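Local coordinates for hypothetical protein (PDB 2ETS), which is of unknown function but represents a family of small bacterial proteins that fold as a four-helical bundle, at residues V24-M27 / Q28-E32; D40-F43 / Y44-V47; T46-P49 / Y50-I54; R97-R100 / K101-I104; V110-D113 / L114-L118. One frame throughout, in Å; residues are numbered along the deposited sequence.

Contact 1 (V24-M27 / Q28-E32); sequences VNNM and QQNFE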
loop_
_atom_site.group_PDB
_atom_site.type_symbol
_atom_site.label_atom_id
_atom_site.label_comp_id
_atom_site.label_asym_id
_atom_site.label_seq_id
_atom_site.Cartn_x
_atom_site.Cartn_y
_atom_site.Cartn_z
ATOM N N VAL A 24 -1.317 -2.328 -4.263
ATOM C CA VAL A 24 -2.298 -2.756 -3.264
ATOM C C VAL A 24 -3.274 -3.815 -3.882
ATOM O O VAL A 24 -3.670 -4.790 -3.223
ATOM C CB VAL A 24 -3.019 -1.527 -2.693
ATOM C CG1 VAL A 24 -4.182 -1.915 -1.813
ATOM C CG2 VAL A 24 -2.023 -0.653 -1.890
ATOM N N ASN A 25 -3.656 -3.633 -5.137
ATOM C CA ASN A 25 -4.387 -4.685 -5.859
ATOM C C ASN A 25 -3.621 -5.994 -5.997
ATOM O O ASN A 25 -4.139 -7.069 -5.816
ATOM C CB ASN A 25 -4.778 -4.191 -7.231
ATOM C CG ASN A 25 -5.863 -3.165 -7.170
ATOM O OD1 ASN A 25 -6.836 -3.324 -6.427
ATOM N ND2 ASN A 25 -5.712 -2.090 -7.943
ATOM N N ASN A 26 -2.357 -5.889 -6.282
ATOM C CA ASN A 26 -1.509 -7.039 -6.328
ATOM C C ASN A 26 -1.457 -7.743 -4.989
ATOM O O ASN A 26 -1.425 -8.956 -4.932
ATOM C CB ASN A 26 -0.098 -6.577 -6.692
ATOM C CG ASN A 26 0.675 -7.624 -7.365
ATOM O OD1 ASN A 26 0.170 -8.285 -8.260
ATOM N ND2 ASN A 26 1.931 -7.791 -6.963
HETATM N N MSE A 27 -1.381 -6.972 -3.914
HETATM C CA MSE A 27 -1.395 -7.541 -2.558
HETATM C C MSE A 27 -2.677 -8.330 -2.303
HETATM O O MSE A 27 -2.648 -9.348 -1.640
HETATM C CB MSE A 27 -1.249 -6.448 -1.521
HETATM C CG MSE A 27 0.098 -5.782 -1.578
HETATM SE SE MSE A 27 0.152 -4.301 -0.349
HETATM C CE MSE A 27 1.380 -3.204 -1.363
ATOM N N GLN A 28 -3.804 -7.869 -2.834
ATOM C CA GLN A 28 -5.043 -8.604 -2.668
ATOM C C GLN A 28 -4.955 -9.971 -3.378
ATOM O O GLN A 28 -5.377 -10.992 -2.839
ATOM C CB GLN A 28 -6.233 -7.802 -3.186
ATOM C CG GLN A 28 -7.589 -8.441 -2.828
ATOM C CD GLN A 28 -8.784 -7.539 -3.176
ATOM O OE1 GLN A 28 -8.624 -6.444 -3.728
ATOM N NE2 GLN A 28 -9.990 -8.013 -2.861
ATOM N N GLN A 29 -4.358 -10.000 -4.548
ATOM C CA GLN A 29 -4.236 -11.257 -5.294
ATOM C C GLN A 29 -3.285 -12.220 -4.591
ATOM O O GLN A 29 -3.551 -13.400 -4.542
ATOM C CB GLN A 29 -3.819 -11.025 -6.747
ATOM C CG GLN A 29 -4.872 -11.448 -7.811
ATOM C CD GLN A 29 -5.620 -12.779 -7.478
ATOM O OE1 GLN A 29 -5.017 -13.864 -7.409
ATOM N NE2 GLN A 29 -6.938 -12.679 -7.271
ATOM N N ASN A 30 -2.214 -11.692 -3.995
ATOM C CA ASN A 30 -1.259 -12.503 -3.255
ATOM C C ASN A 30 -1.922 -13.160 -2.038
ATOM O O ASN A 30 -1.722 -14.339 -1.733
ATOM C CB ASN A 30 -0.083 -11.629 -2.815
ATOM C CG ASN A 30 0.969 -11.473 -3.915
ATOM O OD1 ASN A 30 1.623 -12.428 -4.266
ATOM N ND2 ASN A 30 1.103 -10.275 -4.472
ATOM N N PHE A 31 -2.727 -12.383 -1.349
ATOM C CA PHE A 31 -3.426 -12.871 -0.186
ATOM C C PHE A 31 -4.369 -13.998 -0.621
ATOM O O PHE A 31 -4.439 -15.039 0.025
ATOM C CB PHE A 31 -4.176 -11.717 0.479
ATOM C CG PHE A 31 -5.103 -12.148 1.578
ATOM C CD1 PHE A 31 -4.596 -12.526 2.818
ATOM C CD2 PHE A 31 -6.475 -12.173 1.378
ATOM C CE1 PHE A 31 -5.437 -12.904 3.845
ATOM C CE2 PHE A 31 -7.329 -12.557 2.414
ATOM C CZ PHE A 31 -6.802 -12.917 3.660
ATOM N N GLU A 32 -5.084 -13.790 -1.719
ATOM C CA GLU A 32 -5.961 -14.827 -2.271
ATOM C C GLU A 32 -5.207 -16.081 -2.642
ATOM O O GLU A 32 -5.739 -17.177 -2.500
ATOM C CB GLU A 32 -6.738 -14.329 -3.496
ATOM C CG GLU A 32 -7.846 -13.351 -3.169
ATOM C CD GLU A 32 -8.890 -13.878 -2.177
ATOM O OE1 GLU A 32 -9.221 -15.089 -2.173
ATOM O OE2 GLU A 32 -9.408 -13.045 -1.415
#
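Asn26 and Asn30, one helical turn apart, show how a side-chain amide can add to the backbone pattern of a helix. The carbonyl oxygen of Asn26 takes the regular bond from Asn30 N (3.0 Å) and a second, weak one from the amide nitrogen Asn30 ND2 at 2.9 Å, whose N-H points well off the line (125°). The torsion of Asn30 makes this possible: CG stands beside its own backbone N (chi1 -84°), which folds the amide back over the preceding turn. Asn26 swings the other way, CG opposite its backbone N (chi1 -153°), and its amide plane is nearly perpendicular to that of Asn30. Their two nitrogens, Asn26 ND2 and Asn30 ND2, come no nearer than 3.6 Å, a packing contact between donors. Main-chain bonds from Gln28 N to Val24 O, Gln29 N to Asn25 O and Phe31 N to Met27 O complete the turn. Selenomethionine Met27 and Phe31 send their ends away from this polar strip. Within the bundle, Met27 of helix 12-37 packs on Tyr50 and Ile54 of helix 43-63 and on Leu89 of helix 76-92, while Val24 lies on Val110 and Phe31 stacks on Phe103, both of helix 100-120.

Contact 2 (D40-F43 / Y44-V47); sequences DHDF and YQTV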
loop_
_atom_site.group_PDB
_atom_site.type_symbol
_atom_site.label_atom_id
_atom_site.label_comp_id
_atom_site.label_asym_id
_atom_site.label_seq_id
_atom_site.Cartn_x
_atom_site.Cartn_y
_atom_site.Cartn_z
ATOM N N ASP A 40 2.330 -20.362 2.938
ATOM C CA ASP A 40 3.062 -19.090 3.025
ATOM C C ASP A 40 4.063 -18.944 1.878
ATOM O O ASP A 40 4.708 -19.926 1.515
ATOM C CB ASP A 40 3.871 -19.042 4.312
ATOM C CG ASP A 40 3.023 -18.925 5.536
ATOM O OD1 ASP A 40 1.836 -18.532 5.430
ATOM O OD2 ASP A 40 3.565 -19.241 6.620
ATOM N N HIS A 41 4.232 -17.736 1.328
ATOM C CA HIS A 41 5.335 -17.504 0.375
ATOM C C HIS A 41 6.670 -17.553 1.107
ATOM O O HIS A 41 6.745 -17.322 2.321
ATOM C CB HIS A 41 5.230 -16.157 -0.322
ATOM C CG HIS A 41 4.051 -16.035 -1.230
ATOM N ND1 HIS A 41 3.368 -14.852 -1.403
ATOM C CD2 HIS A 41 3.430 -16.949 -2.014
ATOM C CE1 HIS A 41 2.383 -15.040 -2.264
ATOM N NE2 HIS A 41 2.392 -16.305 -2.640
ATOM N N ASP A 42 7.726 -17.844 0.360
ATOM C CA ASP A 42 9.063 -17.953 0.924
ATOM C C ASP A 42 9.555 -16.598 1.379
ATOM O O ASP A 42 9.501 -15.613 0.622
ATOM C CB ASP A 42 10.045 -18.510 -0.099
ATOM C CG ASP A 42 11.437 -18.617 0.477
ATOM O OD1 ASP A 42 11.640 -19.489 1.343
ATOM O OD2 ASP A 42 12.302 -17.795 0.126
ATOM N N PHE A 43 10.050 -16.525 2.608
ATOM C CA PHE A 43 10.447 -15.242 3.137
ATOM C C PHE A 43 11.518 -14.534 2.286
ATOM O O PHE A 43 11.341 -13.360 1.920
ATOM C CB PHE A 43 10.930 -15.346 4.571
ATOM C CG PHE A 43 11.181 -14.013 5.172
ATOM C CD1 PHE A 43 10.102 -13.181 5.504
ATOM C CD2 PHE A 43 12.456 -13.543 5.328
ATOM C CE1 PHE A 43 10.315 -11.903 6.027
ATOM C CE2 PHE A 43 12.700 -12.261 5.856
ATOM C CZ PHE A 43 11.634 -11.442 6.213
ATOM N N TYR A 44 12.622 -15.231 1.984
ATOM C CA TYR A 44 13.785 -14.586 1.353
ATOM C C TYR A 44 13.656 -14.457 -0.158
ATOM O O TYR A 44 14.163 -13.499 -0.735
ATOM C CB TYR A 44 15.116 -15.292 1.731
ATOM C CG TYR A 44 15.447 -15.116 3.199
ATOM C CD1 TYR A 44 15.739 -13.857 3.719
ATOM C CD2 TYR A 44 15.411 -16.193 4.075
ATOM C CE1 TYR A 44 16.004 -13.679 5.080
ATOM C CE2 TYR A 44 15.673 -16.030 5.432
ATOM C CZ TYR A 44 15.972 -14.776 5.928
ATOM O OH TYR A 44 16.228 -14.617 7.269
ATOM N N GLN A 45 12.970 -15.400 -0.791
ATOM C CA GLN A 45 12.782 -15.368 -2.232
ATOM C C GLN A 45 11.630 -14.508 -2.684
ATOM O O GLN A 45 11.656 -14.028 -3.812
ATOM C CB GLN A 45 12.572 -16.784 -2.771
ATOM C CG GLN A 45 13.802 -17.681 -2.629
ATOM C CD GLN A 45 15.015 -17.103 -3.337
ATOM O OE1 GLN A 45 15.131 -17.190 -4.559
ATOM N NE2 GLN A 45 15.917 -16.493 -2.570
ATOM N N THR A 46 10.625 -14.309 -1.823
ATOM C CA THR A 46 9.392 -13.612 -2.207
ATOM C C THR A 46 9.043 -12.414 -1.307
ATOM O O THR A 46 8.839 -11.318 -1.799
ATOM C CB THR A 46 8.170 -14.566 -2.196
ATOM O OG1 THR A 46 8.451 -15.762 -2.946
ATOM C CG2 THR A 46 6.915 -13.853 -2.769
ATOM N N VAL A 47 8.952 -12.625 -0.001
ATOM C CA VAL A 47 8.475 -11.571 0.913
ATOM C C VAL A 47 9.452 -10.397 1.057
ATOM O O VAL A 47 9.043 -9.241 0.942
ATOM C CB VAL A 47 8.135 -12.121 2.322
ATOM C CG1 VAL A 47 7.533 -11.018 3.193
ATOM C CG2 VAL A 47 7.171 -13.294 2.201
HETATM O O HOH W 1 7.026 -17.992 -2.678
#
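The ring of Phe43 turns its edge to the face of Tyr44 in a T-shaped pair, planes 85° and centroids 5.0 Å apart. Phe43 CD2 sits over the centre of the Tyr44 ring, while Tyr44 CE1 lies in the plane of the Phe43 ring at its edge. Different first torsions let adjacent residues meet this way: CG of Phe43 is trans to its backbone N (chi1 -173°), that of Tyr44 turned back beside its own N (chi1 -67°). On Phe43, CD1 also approaches Val47 CB at 3.9 Å, the two side chains crossing at about a right angle. The imidazole of His41 has the methyl Thr46 CG2 obliquely beside it, and its ND1 is hydrogen-bonded to ND1 of His94.

Asp42 is the N-cap of helix 43-63. Its OD2 accepts from Gln45 N at 2.7 Å, the nitrogen lying nearly in line with the carboxylate C-O bond. Its carbonyl oxygen is gripped twice, by Thr46 N at 3.0 Å and, in a wider pi-type turn, by Val47 N at 3.1 Å. A water accepting from Asp42 N and bonded to Thr46 OG1 (2.7 Å) links cap residue and first turn. The chemistry is that of a helix start: a carboxylate, probably ionised, meets an N-H that no preceding turn can supply with a carbonyl, where its charge would probably interact favourably with the positive end of the helix dipole.

Contact 3 (T46-P49 / Y50-I54); sequences TVKP and YTEHI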
loop_
_atom_site.group_PDB
_atom_site.type_symbol
_atom_site.label_atom_id
_atom_site.label_comp_id
_atom_site.label_asym_id
_atom_site.label_seq_id
_atom_site.Cartn_x
_atom_site.Cartn_y
_atom_site.Cartn_z
ATOM N N THR A 46 10.625 -14.309 -1.823
ATOM C CA THR A 46 9.392 -13.612 -2.207
ATOM C C THR A 46 9.043 -12.414 -1.307
ATOM O O THR A 46 8.839 -11.318 -1.799
ATOM C CB THR A 46 8.170 -14.566 -2.196
ATOM O OG1 THR A 46 8.451 -15.762 -2.946
ATOM C CG2 THR A 46 6.915 -13.853 -2.769
ATOM N N VAL A 47 8.952 -12.625 -0.001
ATOM C CA VAL A 47 8.475 -11.571 0.913
ATOM C C VAL A 47 9.452 -10.397 1.057
ATOM O O VAL A 47 9.043 -9.241 0.942
ATOM C CB VAL A 47 8.135 -12.121 2.322
ATOM C CG1 VAL A 47 7.533 -11.018 3.193
ATOM C CG2 VAL A 47 7.171 -13.294 2.201
ATOM N N LYS A 48 10.708 -10.693 1.340
ATOM C CA LYS A 48 11.710 -9.653 1.521
ATOM C C LYS A 48 11.844 -8.771 0.268
ATOM O O LYS A 48 11.685 -7.549 0.355
ATOM C CB LYS A 48 13.074 -10.261 1.917
ATOM C CG LYS A 48 14.066 -9.256 2.502
ATOM C CD LYS A 48 15.409 -9.917 2.845
ATOM C CE LYS A 48 16.517 -8.867 3.202
ATOM N NZ LYS A 48 17.560 -8.667 2.114
ATOM N N PRO A 49 12.093 -9.380 -0.904
ATOM C CA PRO A 49 12.188 -8.547 -2.096
ATOM C C PRO A 49 10.941 -7.707 -2.385
ATOM O O PRO A 49 11.045 -6.558 -2.807
ATOM C CB PRO A 49 12.411 -9.571 -3.227
ATOM C CG PRO A 49 12.884 -10.807 -2.569
ATOM C CD PRO A 49 12.225 -10.814 -1.225
ATOM N N TYR A 50 9.770 -8.266 -2.122
ATOM C CA TYR A 50 8.535 -7.571 -2.388
ATOM C C TYR A 50 8.351 -6.359 -1.483
ATOM O O TYR A 50 8.040 -5.252 -1.947
ATOM C CB TYR A 50 7.337 -8.503 -2.213
ATOM C CG TYR A 50 6.063 -7.803 -2.573
ATOM C CD1 TYR A 50 5.762 -7.511 -3.914
ATOM C CD2 TYR A 50 5.199 -7.354 -1.589
ATOM C CE1 TYR A 50 4.578 -6.850 -4.253
ATOM C CE2 TYR A 50 4.040 -6.660 -1.908
ATOM C CZ TYR A 50 3.723 -6.442 -3.244
ATOM O OH TYR A 50 2.585 -5.760 -3.559
ATOM N N THR A 51 8.537 -6.581 -0.191
ATOM C CA THR A 51 8.394 -5.500 0.817
ATOM C C THR A 51 9.455 -4.431 0.619
ATOM O O THR A 51 9.187 -3.259 0.779
ATOM C CB THR A 51 8.509 -6.031 2.237
ATOM O OG1 THR A 51 9.791 -6.658 2.393
ATOM C CG2 THR A 51 7.387 -7.003 2.534
ATOM N N GLU A 52 10.655 -4.829 0.251
ATOM C CA GLU A 52 11.682 -3.845 -0.099
ATOM C C GLU A 52 11.321 -3.010 -1.337
ATOM O O GLU A 52 11.617 -1.825 -1.386
ATOM C CB GLU A 52 13.018 -4.540 -0.297
ATOM C CG GLU A 52 13.598 -5.054 1.011
ATOM C CD GLU A 52 14.991 -5.644 0.837
ATOM O OE1 GLU A 52 15.435 -5.830 -0.328
ATOM O OE2 GLU A 52 15.630 -5.920 1.876
ATOM N N HIS A 53 10.668 -3.614 -2.325
ATOM C CA HIS A 53 10.228 -2.863 -3.509
ATOM C C HIS A 53 9.122 -1.878 -3.103
ATOM O O HIS A 53 9.083 -0.737 -3.564
ATOM C CB HIS A 53 9.770 -3.824 -4.613
ATOM C CG HIS A 53 8.779 -3.247 -5.578
ATOM N ND1 HIS A 53 9.134 -2.405 -6.615
ATOM C CD2 HIS A 53 7.445 -3.462 -5.708
ATOM C CE1 HIS A 53 8.053 -2.088 -7.308
ATOM N NE2 HIS A 53 7.012 -2.716 -6.780
ATOM N N ILE A 54 8.227 -2.327 -2.244
ATOM C CA ILE A 54 7.201 -1.427 -1.679
ATOM C C ILE A 54 7.834 -0.266 -0.849
ATOM O O ILE A 54 7.429 0.900 -0.980
ATOM C CB ILE A 54 6.198 -2.214 -0.829
ATOM C CG1 ILE A 54 5.437 -3.266 -1.668
ATOM C CG2 ILE A 54 5.198 -1.268 -0.122
ATOM C CD1 ILE A 54 4.770 -2.751 -2.944
#
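Tyr50, Pro49 and Lys48 bury the most surface where residues 46-49 meet the next turn of helix 43-63, and each does so differently. Tyr50 does it close to the backbone: its CB lies 3.2 Å from Thr46 O, the same oxygen that accepts from Tyr50 N. Its ring then leads away, CG trans to the backbone N (chi1 -176°), and Ile54 CG1 rests over one face, offset toward the rim. Pro49 has no N-H to offer the preceding turn, and the helix kinks there; the next amide, Tyr50 N, already bonds back to Thr46 O, and the Pro49 carbonyl accepts normally from His53 N at 3.0 Å.

Lys48 reaches along the outside to Glu52, four residues on. Its extended chain bends only at the last torsion, and the obliquely crossing side chains bring Lys48 NZ within 3.4 Å of Glu52 OE2, a long and weak salt bridge. The methylene Lys48 CE is equally near that oxygen. Thr51 places its hydroxyl between its own N and carbonyl carbon (chi1 59°), where OG1 lies 2.9 Å from Lys48 O and 3.1 Å from Val47 O, either of which could take its single proton.

Toward helix 12-37, Tyr50 OH and His53 NE2 both bond to Glu23 and the buried Ile54 packs on Met27, while Thr51 lies against Ser90 and Val91 of helix 76-92.

Contact 4 (R97-R100 / K101-I104); sequences RTSR and KLFI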
loop_
_atom_site.group_PDB
_atom_site.type_symbol
_atom_site.label_atom_id
_atom_site.label_comp_id
_atom_site.label_asym_id
_atom_site.label_seq_id
_atom_site.Cartn_x
_atom_site.Cartn_y
_atom_site.Cartn_z
ATOM N N ARG A 97 -1.992 -17.460 7.394
ATOM C CA ARG A 97 -2.661 -17.258 8.657
ATOM C C ARG A 97 -3.221 -15.833 8.780
ATOM O O ARG A 97 -3.984 -15.545 9.676
ATOM C CB ARG A 97 -1.735 -17.615 9.835
ATOM N N THR A 98 -2.905 -14.946 7.849
ATOM C CA THR A 98 -3.470 -13.594 7.919
ATOM C C THR A 98 -5.022 -13.645 7.922
ATOM O O THR A 98 -5.669 -14.301 7.063
ATOM C CB THR A 98 -2.962 -12.736 6.746
ATOM O OG1 THR A 98 -1.543 -12.508 6.889
ATOM C CG2 THR A 98 -3.724 -11.442 6.644
ATOM N N SER A 99 -5.618 -12.915 8.854
ATOM C CA SER A 99 -7.082 -12.805 8.948
ATOM C C SER A 99 -7.738 -12.102 7.764
ATOM O O SER A 99 -7.459 -10.940 7.494
ATOM C CB SER A 99 -7.458 -12.010 10.209
ATOM O OG SER A 99 -8.830 -11.646 10.167
ATOM N N ARG A 100 -8.657 -12.775 7.092
ATOM C CA ARG A 100 -9.356 -12.159 5.956
ATOM C C ARG A 100 -10.115 -10.899 6.379
ATOM O O ARG A 100 -10.111 -9.889 5.687
ATOM C CB ARG A 100 -10.341 -13.136 5.350
ATOM C CG ARG A 100 -11.158 -12.522 4.226
ATOM C CD ARG A 100 -11.984 -13.571 3.498
ATOM N NE ARG A 100 -11.148 -14.599 2.879
ATOM C CZ ARG A 100 -10.601 -14.526 1.662
ATOM N NH1 ARG A 100 -10.781 -13.440 0.914
ATOM N NH2 ARG A 100 -9.857 -15.546 1.191
ATOM N N LYS A 101 -10.786 -11.002 7.518
ATOM C CA LYS A 101 -11.561 -9.916 8.058
ATOM C C LYS A 101 -10.696 -8.643 8.208
ATOM O O LYS A 101 -11.066 -7.573 7.733
ATOM C CB LYS A 101 -12.182 -10.384 9.387
ATOM C CG LYS A 101 -12.878 -9.312 10.190
ATOM C CD LYS A 101 -13.571 -9.927 11.418
ATOM C CE LYS A 101 -13.512 -9.026 12.657
ATOM N NZ LYS A 101 -14.145 -7.689 12.432
ATOM N N LEU A 102 -9.534 -8.779 8.820
ATOM C CA LEU A 102 -8.711 -7.609 9.176
ATOM C C LEU A 102 -7.922 -7.106 7.959
ATOM O O LEU A 102 -7.753 -5.910 7.786
ATOM C CB LEU A 102 -7.755 -7.950 10.321
ATOM C CG LEU A 102 -8.389 -8.357 11.662
ATOM C CD1 LEU A 102 -7.295 -8.706 12.670
ATOM C CD2 LEU A 102 -9.300 -7.297 12.230
ATOM N N PHE A 103 -7.458 -8.046 7.135
ATOM C CA PHE A 103 -6.716 -7.741 5.910
ATOM C C PHE A 103 -7.567 -6.970 4.910
ATOM O O PHE A 103 -7.154 -5.922 4.399
ATOM C CB PHE A 103 -6.170 -9.016 5.275
ATOM C CG PHE A 103 -5.329 -8.764 4.047
ATOM C CD1 PHE A 103 -4.014 -8.452 4.174
ATOM C CD2 PHE A 103 -5.891 -8.776 2.780
ATOM C CE1 PHE A 103 -3.244 -8.192 3.059
ATOM C CE2 PHE A 103 -5.140 -8.540 1.667
ATOM C CZ PHE A 103 -3.826 -8.244 1.790
ATOM N N ILE A 104 -8.780 -7.441 4.679
ATOM C CA ILE A 104 -9.652 -6.811 3.701
ATOM C C ILE A 104 -10.171 -5.445 4.177
ATOM O O ILE A 104 -10.233 -4.493 3.422
ATOM C CB ILE A 104 -10.802 -7.759 3.352
ATOM C CG1 ILE A 104 -10.238 -9.039 2.689
ATOM C CG2 ILE A 104 -11.832 -7.084 2.441
ATOM C CD1 ILE A 104 -9.429 -8.826 1.442
#
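Ser99 OG accepts from Leu102 N at 3.2 Å along a nearly straight N-H (162°), while the Ser99 carbonyl takes Phe103 N at 2.9 Å, almost in line with the C=O bond. The same carbonyl receives a weak second bond from Leu102 N, whose hydrogen is thus shared between side chain and main chain. The hydroxyl gets there because OG stands trans to the backbone N of Ser99 (chi1 167°), which swings it forward over the opening turn. Beside it, Leu102 CG lies 3.6 Å from Ser99 OG, an apolar flank to the polar cap.

This is a serine N-cap, the start of helix 100-120, the last helix of the four-helical bundle. One residue earlier, Thr98 takes the position of a hydrophobic staple with Phe103: its methyl CG2 meets Phe103 CB at 3.7 Å and approaches the ring obliquely. One residue later, the aliphatic part of Arg100 runs alongside Ile104, with Arg100 CG 3.9 Å from Ile104 CG1, and Ile104 N bonds to Arg100 O.

Farther out, Thr98 OG1 bonds to the carbonyl of Glu92, at the end of helix 76-92, and Thr98 O accepts from Lys35. The guanidinium of Arg100 forms a salt bridge to Glu32 of helix 12-37, and the Phe103 side chain touches Leu89 and Glu92 of helix 76-92.

Contact 5 (V110-D113 / L114-L118); sequences VQYD and LQNIL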
loop_
_atom_site.group_PDB
_atom_site.type_symbol
_atom_site.label_atom_id
_atom_site.label_comp_id
_atom_site.label_asym_id
_atom_site.label_seq_id
_atom_site.Cartn_x
_atom_site.Cartn_y
_atom_site.Cartn_z
ATOM N N VAL A 110 -7.081 1.561 2.809
ATOM C CA VAL A 110 -5.958 2.018 1.989
ATOM C C VAL A 110 -6.391 2.442 0.569
ATOM O O VAL A 110 -6.013 3.529 0.103
ATOM C CB VAL A 110 -4.855 0.939 1.951
ATOM C CG1 VAL A 110 -3.810 1.232 0.938
ATOM C CG2 VAL A 110 -4.203 0.828 3.347
ATOM N N GLN A 111 -7.209 1.630 -0.096
ATOM C CA GLN A 111 -7.680 1.996 -1.453
ATOM C C GLN A 111 -8.498 3.267 -1.324
ATOM O O GLN A 111 -8.391 4.160 -2.180
ATOM C CB GLN A 111 -8.481 0.865 -2.154
ATOM C CG GLN A 111 -7.678 -0.453 -2.256
ATOM C CD GLN A 111 -8.434 -1.668 -2.847
ATOM O OE1 GLN A 111 -9.542 -2.042 -2.386
ATOM N NE2 GLN A 111 -7.812 -2.309 -3.870
ATOM N N TYR A 112 -9.261 3.395 -0.227
ATOM C CA TYR A 112 -10.057 4.601 -0.052
ATOM C C TYR A 112 -9.165 5.870 0.043
ATOM O O TYR A 112 -9.344 6.842 -0.693
ATOM C CB TYR A 112 -11.026 4.463 1.133
ATOM C CG TYR A 112 -11.717 5.740 1.445
ATOM C CD1 TYR A 112 -11.117 6.686 2.275
ATOM C CD2 TYR A 112 -12.958 6.033 0.892
ATOM C CE1 TYR A 112 -11.739 7.898 2.543
ATOM C CE2 TYR A 112 -13.594 7.250 1.166
ATOM C CZ TYR A 112 -12.974 8.170 1.978
ATOM O OH TYR A 112 -13.573 9.381 2.234
ATOM N N ASP A 113 -8.179 5.837 0.913
ATOM C CA ASP A 113 -7.224 6.936 1.013
ATOM C C ASP A 113 -6.484 7.247 -0.286
ATOM O O ASP A 113 -6.285 8.406 -0.661
ATOM C CB ASP A 113 -6.200 6.587 2.066
ATOM C CG ASP A 113 -6.759 6.688 3.486
ATOM O OD1 ASP A 113 -7.840 7.308 3.683
ATOM O OD2 ASP A 113 -6.085 6.155 4.398
ATOM N N LEU A 114 -6.014 6.194 -0.938
ATOM C CA LEU A 114 -5.282 6.332 -2.192
ATOM C C LEU A 114 -6.102 7.036 -3.269
ATOM O O LEU A 114 -5.577 7.864 -4.015
ATOM C CB LEU A 114 -4.834 4.954 -2.684
ATOM C CG LEU A 114 -3.668 4.342 -1.894
ATOM C CD1 LEU A 114 -3.371 2.973 -2.436
ATOM C CD2 LEU A 114 -2.401 5.203 -1.963
ATOM N N GLN A 115 -7.390 6.716 -3.344
ATOM C CA GLN A 115 -8.258 7.386 -4.302
ATOM C C GLN A 115 -8.394 8.873 -4.017
ATOM O O GLN A 115 -8.438 9.676 -4.954
ATOM C CB GLN A 115 -9.653 6.759 -4.319
ATOM C CG GLN A 115 -9.751 5.482 -5.065
ATOM C CD GLN A 115 -9.402 5.644 -6.559
ATOM O OE1 GLN A 115 -8.710 4.795 -7.121
ATOM N NE2 GLN A 115 -9.839 6.755 -7.177
ATOM N N ASN A 116 -8.501 9.238 -2.737
ATOM C CA ASN A 116 -8.655 10.623 -2.349
ATOM C C ASN A 116 -7.404 11.406 -2.694
ATOM O O ASN A 116 -7.459 12.594 -3.055
ATOM C CB ASN A 116 -8.936 10.745 -0.843
ATOM C CG ASN A 116 -10.368 10.381 -0.476
ATOM O OD1 ASN A 116 -11.280 10.448 -1.302
ATOM N ND2 ASN A 116 -10.569 10.008 0.769
ATOM N N ILE A 117 -6.270 10.738 -2.547
ATOM C CA ILE A 117 -4.997 11.356 -2.820
ATOM C C ILE A 117 -4.916 11.543 -4.311
ATOM O O ILE A 117 -4.637 12.649 -4.778
ATOM C CB ILE A 117 -3.813 10.508 -2.296
ATOM C CG1 ILE A 117 -3.788 10.559 -0.772
ATOM C CG2 ILE A 117 -2.498 11.011 -2.855
ATOM C CD1 ILE A 117 -2.761 9.617 -0.127
ATOM N N LEU A 118 -5.201 10.469 -5.050
ATOM C CA LEU A 118 -5.186 10.523 -6.513
ATOM C C LEU A 118 -6.053 11.669 -6.980
ATOM O O LEU A 118 -5.590 12.462 -7.758
ATOM C CB LEU A 118 -5.640 9.201 -7.153
ATOM C CG LEU A 118 -5.483 9.086 -8.680
ATOM C CD1 LEU A 118 -4.013 8.892 -9.090
ATOM C CD2 LEU A 118 -6.346 7.954 -9.256
HETATM O O HOH W 2 -11.893 7.327 -1.919
HETATM O O HOH W 3 -8.628 9.751 2.777
#
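Tyr112 and Asn116 cross obliquely one turn apart on helix 100-120, the amide plane standing nearly perpendicular (84°) to the ring. The amide nitrogen Asn116 ND2 is 3.0 Å from Tyr112 CE1, an unusually tight approach that may be imprecise at this resolution. Asn116 leans back because its CG lies beside its own backbone N (chi1 -76°). Two waters take up its polar ends: one accepts from Asn116 ND2 at 2.8 Å and donates to Asp113 OD1 at 2.7 Å, and the other donates to Tyr112 O and, weakly, to Asn116 OD1. The second water also sits over a face of the Tyr112 ring, toward its rim. Asp113 OD1 carries a further partner, a salt bridge from Lys78.

Val110 and Leu114 instead lie side by side, pointing the same way, with Val110 CG1 and Leu114 CD1 3.8 Å apart. Such a division, with an apolar i to i+4 pair inward and a hydrated polar pair on another side, is that of an amphipathic helix in a four-helical bundle.

In the fold
From the N terminus, contact 1 comes first, on helix 12-37. Contact 2 then ends the loop after that helix and opens helix 43-63; contact 3 continues it, sharing Thr46 and Val47, with a probable bond from Lys48 N to Phe43 O between them. Contact 4 opens helix 100-120 after the loop from helix 76-92, and contact 5 lies farther along it. All are local and follow in series, so none encloses or crosses another; only contacts 2 and 3 overlap. Contact 1 touches all the others, meeting contact 4 through the Glu32-Arg100 salt bridge. Contacts 2 and 5 lie on opposite sides of the chain's centre, their centres about 28 Å apart.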